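Sulfurtransferase (Azotobacter vinelandii, PDB 1E0C) probably transfers sulfur from thiosulfate to cyanide, as a rhodanese built from two rhodanese-like domains. Local coordinates at residues A[11-16]-A[204-209]. Sequence-based numbering, arbitrary orientation.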
ATOM      1  N   ILE A  11      -9.345   9.855  -2.300  1.00 11.71           N
ATOM      2  CA  ILE A  11     -10.701  10.396  -2.419  1.00  8.83           C
ATOM      3  C   ILE A  11     -11.498  10.126  -1.162  1.00 10.70           C
ATOM      4  O   ILE A  11     -11.125   9.301  -0.332  1.00 11.56           O
ATOM      5  CB  ILE A  11     -11.414   9.806  -3.654  1.00 10.33           C
ATOM      6  CG1 ILE A  11     -11.729   8.324  -3.426  1.00  9.78           C
ATOM      7  CG2 ILE A  11     -10.525   9.979  -4.879  1.00 11.42           C
ATOM      8  CD1 ILE A  11     -12.460   7.675  -4.594  1.00 14.63           C
ATOM      9  N   GLU A  12     -12.626  10.824  -0.994  1.00 10.45           N
ATOM     10  CA  GLU A  12     -13.432  10.625   0.208  1.00 10.14           C
ATOM     11  C   GLU A  12     -14.597   9.679  -0.091  1.00  9.11           C
ATOM     12  O   GLU A  12     -14.972   9.486  -1.246  1.00 11.43           O
ATOM     13  CB  GLU A  12     -13.980  11.992   0.666  1.00 15.29           C
ATOM     14  CG  GLU A  12     -12.872  12.989   1.022  1.00 12.60           C
ATOM     15  CD  GLU A  12     -12.111  12.578   2.266  1.00 17.71           C
ATOM     16  OE1 GLU A  12     -12.739  11.996   3.171  1.00 20.13           O
ATOM     17  OE2 GLU A  12     -10.886  12.818   2.364  1.00 24.38           O
ATOM     18  N   PRO A  13     -15.193   9.135   0.949  1.00 10.14           N
ATOM     19  CA  PRO A  13     -16.362   8.273   0.819  1.00 14.39           C
ATOM     20  C   PRO A  13     -17.443   8.889  -0.043  1.00 16.37           C
ATOM     21  O   PRO A  13     -18.045   8.206  -0.878  1.00 10.92           O
ATOM     22  CB  PRO A  13     -16.816   8.081   2.258  1.00 14.78           C
ATOM     23  CG  PRO A  13     -15.541   8.158   3.045  1.00 13.97           C
ATOM     24  CD  PRO A  13     -14.760   9.263   2.365  1.00 13.34           C
ATOM     25  N   ALA A  14     -17.739  10.184   0.142  1.00 15.10           N
ATOM     26  CA  ALA A  14     -18.740  10.843  -0.686  1.00 11.91           C
ATOM     27  C   ALA A  14     -18.418  10.742  -2.166  1.00 15.88           C
ATOM     28  O   ALA A  14     -19.329  10.582  -2.985  1.00 15.29           O
ATOM     29  CB  ALA A  14     -18.896  12.314  -0.296  1.00 16.44           C
ATOM     30  N   ASP A  15     -17.141  10.907  -2.522  1.00 10.22           N
ATOM     31  CA  ASP A  15     -16.747  10.852  -3.926  1.00  9.74           C
ATOM     32  C   ASP A  15     -17.002   9.454  -4.503  1.00 10.98           C
ATOM     33  O   ASP A  15     -17.417   9.315  -5.648  1.00 14.49           O
ATOM     34  CB  ASP A  15     -15.252  11.153  -4.086  1.00 13.35           C
ATOM     35  CG  ASP A  15     -14.861  12.511  -3.538  1.00 17.94           C
ATOM     36  OD1 ASP A  15     -15.619  13.475  -3.766  1.00 14.60           O
ATOM     37  OD2 ASP A  15     -13.792  12.593  -2.901  1.00 14.35           O
ATOM     38  N   LEU A  16     -16.668   8.439  -3.708  1.00 14.92           N
ATOM     39  CA  LEU A  16     -16.875   7.060  -4.142  1.00 11.03           C
ATOM     40  C   LEU A  16     -18.358   6.731  -4.228  1.00 10.43           C
ATOM     41  O   LEU A  16     -18.793   6.163  -5.234  1.00 12.02           O
ATOM     42  CB  LEU A  16     -16.159   6.072  -3.225  1.00 12.60           C
ATOM     43  CG  LEU A  16     -16.408   4.582  -3.535  1.00  9.47           C
ATOM     44  CD1 LEU A  16     -15.983   4.247  -4.951  1.00 11.15           C
ATOM     45  CD2 LEU A  16     -15.682   3.726  -2.508  1.00 11.20           C
ATOM     46  N   ALA A 204     -11.720   8.717  11.604  1.00 12.07           N
ATOM     47  CA  ALA A 204     -11.981   7.391  11.058  1.00 16.09           C
ATOM     48  C   ALA A 204     -10.817   6.828  10.264  1.00 15.03           C
ATOM     49  O   ALA A 204     -10.998   6.204   9.216  1.00 11.66           O
ATOM     50  CB  ALA A 204     -13.257   7.403  10.215  1.00 11.59           C
ATOM     51  N   LEU A 205      -9.593   7.057  10.734  1.00 12.63           N
ATOM     52  CA  LEU A 205      -8.383   6.525  10.153  1.00 12.73           C
ATOM     53  C   LEU A 205      -8.039   7.068   8.785  1.00 13.63           C
ATOM     54  O   LEU A 205      -7.196   6.511   8.084  1.00 12.32           O
ATOM     55  CB  LEU A 205      -8.348   4.994  10.183  1.00 12.49           C
ATOM     56  CG  LEU A 205      -8.449   4.364  11.583  1.00 15.56           C
ATOM     57  CD1 LEU A 205      -8.480   2.850  11.495  1.00 13.66           C
ATOM     58  CD2 LEU A 205      -7.277   4.826  12.454  1.00 17.05           C
ATOM     59  N   ARG A 206      -8.565   8.244   8.437  1.00  9.57           N
ATOM     60  CA  ARG A 206      -8.090   8.946   7.247  1.00 11.10           C
ATOM     61  C   ARG A 206      -6.615   9.321   7.485  1.00 11.96           C
ATOM     62  O   ARG A 206      -6.155   9.309   8.627  1.00 13.87           O
ATOM     63  CB  ARG A 206      -8.878  10.226   6.995  1.00 12.31           C
ATOM     64  CG  ARG A 206     -10.314   9.998   6.501  1.00  8.46           C
ATOM     65  CD  ARG A 206     -10.982  11.363   6.321  1.00 11.56           C
ATOM     66  NE  ARG A 206     -12.334  11.257   5.795  1.00  9.28           N
ATOM     67  CZ  ARG A 206     -13.387  10.772   6.426  1.00  9.43           C
ATOM     68  NH1 ARG A 206     -13.336  10.293   7.658  1.00 11.02           N
ATOM     69  NH2 ARG A 206     -14.561  10.766   5.775  1.00 14.97           N
ATOM     70  N   ILE A 207      -5.944   9.644   6.399  1.00  8.68           N
ATOM     71  CA  ILE A 207      -4.558  10.133   6.487  1.00 11.41           C
ATOM     72  C   ILE A 207      -4.599  11.495   7.182  1.00 15.55           C
ATOM     73  O   ILE A 207      -5.497  12.282   6.870  1.00 13.32           O
ATOM     74  CB  ILE A 207      -3.964  10.275   5.081  1.00 12.51           C
ATOM     75  CG1 ILE A 207      -3.802   8.885   4.440  1.00  9.25           C
ATOM     76  CG2 ILE A 207      -2.622  10.991   5.109  1.00 13.57           C
ATOM     77  CD1 ILE A 207      -3.796   8.926   2.926  1.00 11.72           C
ATOM     78  N   ARG A 208      -3.759  11.708   8.187  1.00 10.92           N
ATOM     79  CA  ARG A 208      -3.797  12.995   8.903  1.00 10.25           C
ATOM     80  C   ARG A 208      -3.583  14.148   7.947  1.00  9.67           C
ATOM     81  O   ARG A 208      -2.818  14.071   6.990  1.00  9.43           O
ATOM     82  CB  ARG A 208      -2.752  13.006  10.017  1.00 10.09           C
ATOM     83  CG  ARG A 208      -1.331  12.784   9.498  1.00  7.43           C
ATOM     84  CD  ARG A 208      -0.427  12.427  10.682  1.00 10.63           C
ATOM     85  NE  ARG A 208      -0.319  13.551  11.611  1.00 13.99           N
ATOM     86  CZ  ARG A 208       0.335  13.492  12.765  1.00 12.78           C
ATOM     87  NH1 ARG A 208       0.886  12.355  13.160  1.00 11.94           N
ATOM     88  NH2 ARG A 208       0.452  14.574  13.530  1.00 10.51           N
ATOM     89  N   THR A 209      -4.294  15.271   8.165  1.00  9.48           N
ATOM     90  CA  THR A 209      -4.212  16.347   7.183  1.00 12.53           C
ATOM     91  C   THR A 209      -2.892  17.110   7.239  1.00 10.76           C
ATOM     92  O   THR A 209      -2.551  17.777   6.255  1.00 12.26           O
ATOM     93  CB  THR A 209      -5.378  17.347   7.339  1.00 23.20           C
ATOM     94  OG1 THR A 209      -5.351  17.859   8.675  1.00 18.16           O
ATOM     95  CG2 THR A 209      -6.700  16.629   7.095  1.00 25.81           C
TER
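Arg206 reaches across to Glu12 and presents the edge of its guanidinium to the carboxylate, the two planes only 4° apart. This is the tight part of the contact: NE donates to the syn lone pair of Glu12 OE1 over 2.8 Å, with a nearly straight N-H...O angle of 174°, while NH2 adds a weak, bent bond to the same oxygen at 3.4 Å. The arginine, extended from CG to NE, carries its guanidinium across the gap, and the bend of Glu12 at chi2 (-68°) turns the carboxylate round to meet it. Glu12 OE2 accepts from Asn114, whose other amide atom takes the backbone N-H of Ile207. This salt bridge links the two rhodanese-like domains: Glu12 occupies the N-cap position of helix 13-17 in the first, and Arg206 belongs to the short antiparallel hairpin of strands 199-200 and 206-207 in the second. Asp15 OD2 accepts Glu12 N at 2.9 Å. The buried Pro13 ring brings CD obliquely to Arg206 NH2, at a van der Waals distance of 3.7 Å, and Glu123 forms a second salt bridge with that nitrogen. Replacing Arg206 with a leucine would probably leave Glu12 and Glu123 without their shared positive partner and cut this link between the domains. On the looser, solvent side Glu12 is partly exposed. Side chains alone bridge the segments, whose backbones are 9.0 Å apart at Glu12 CA and Arg206 CA.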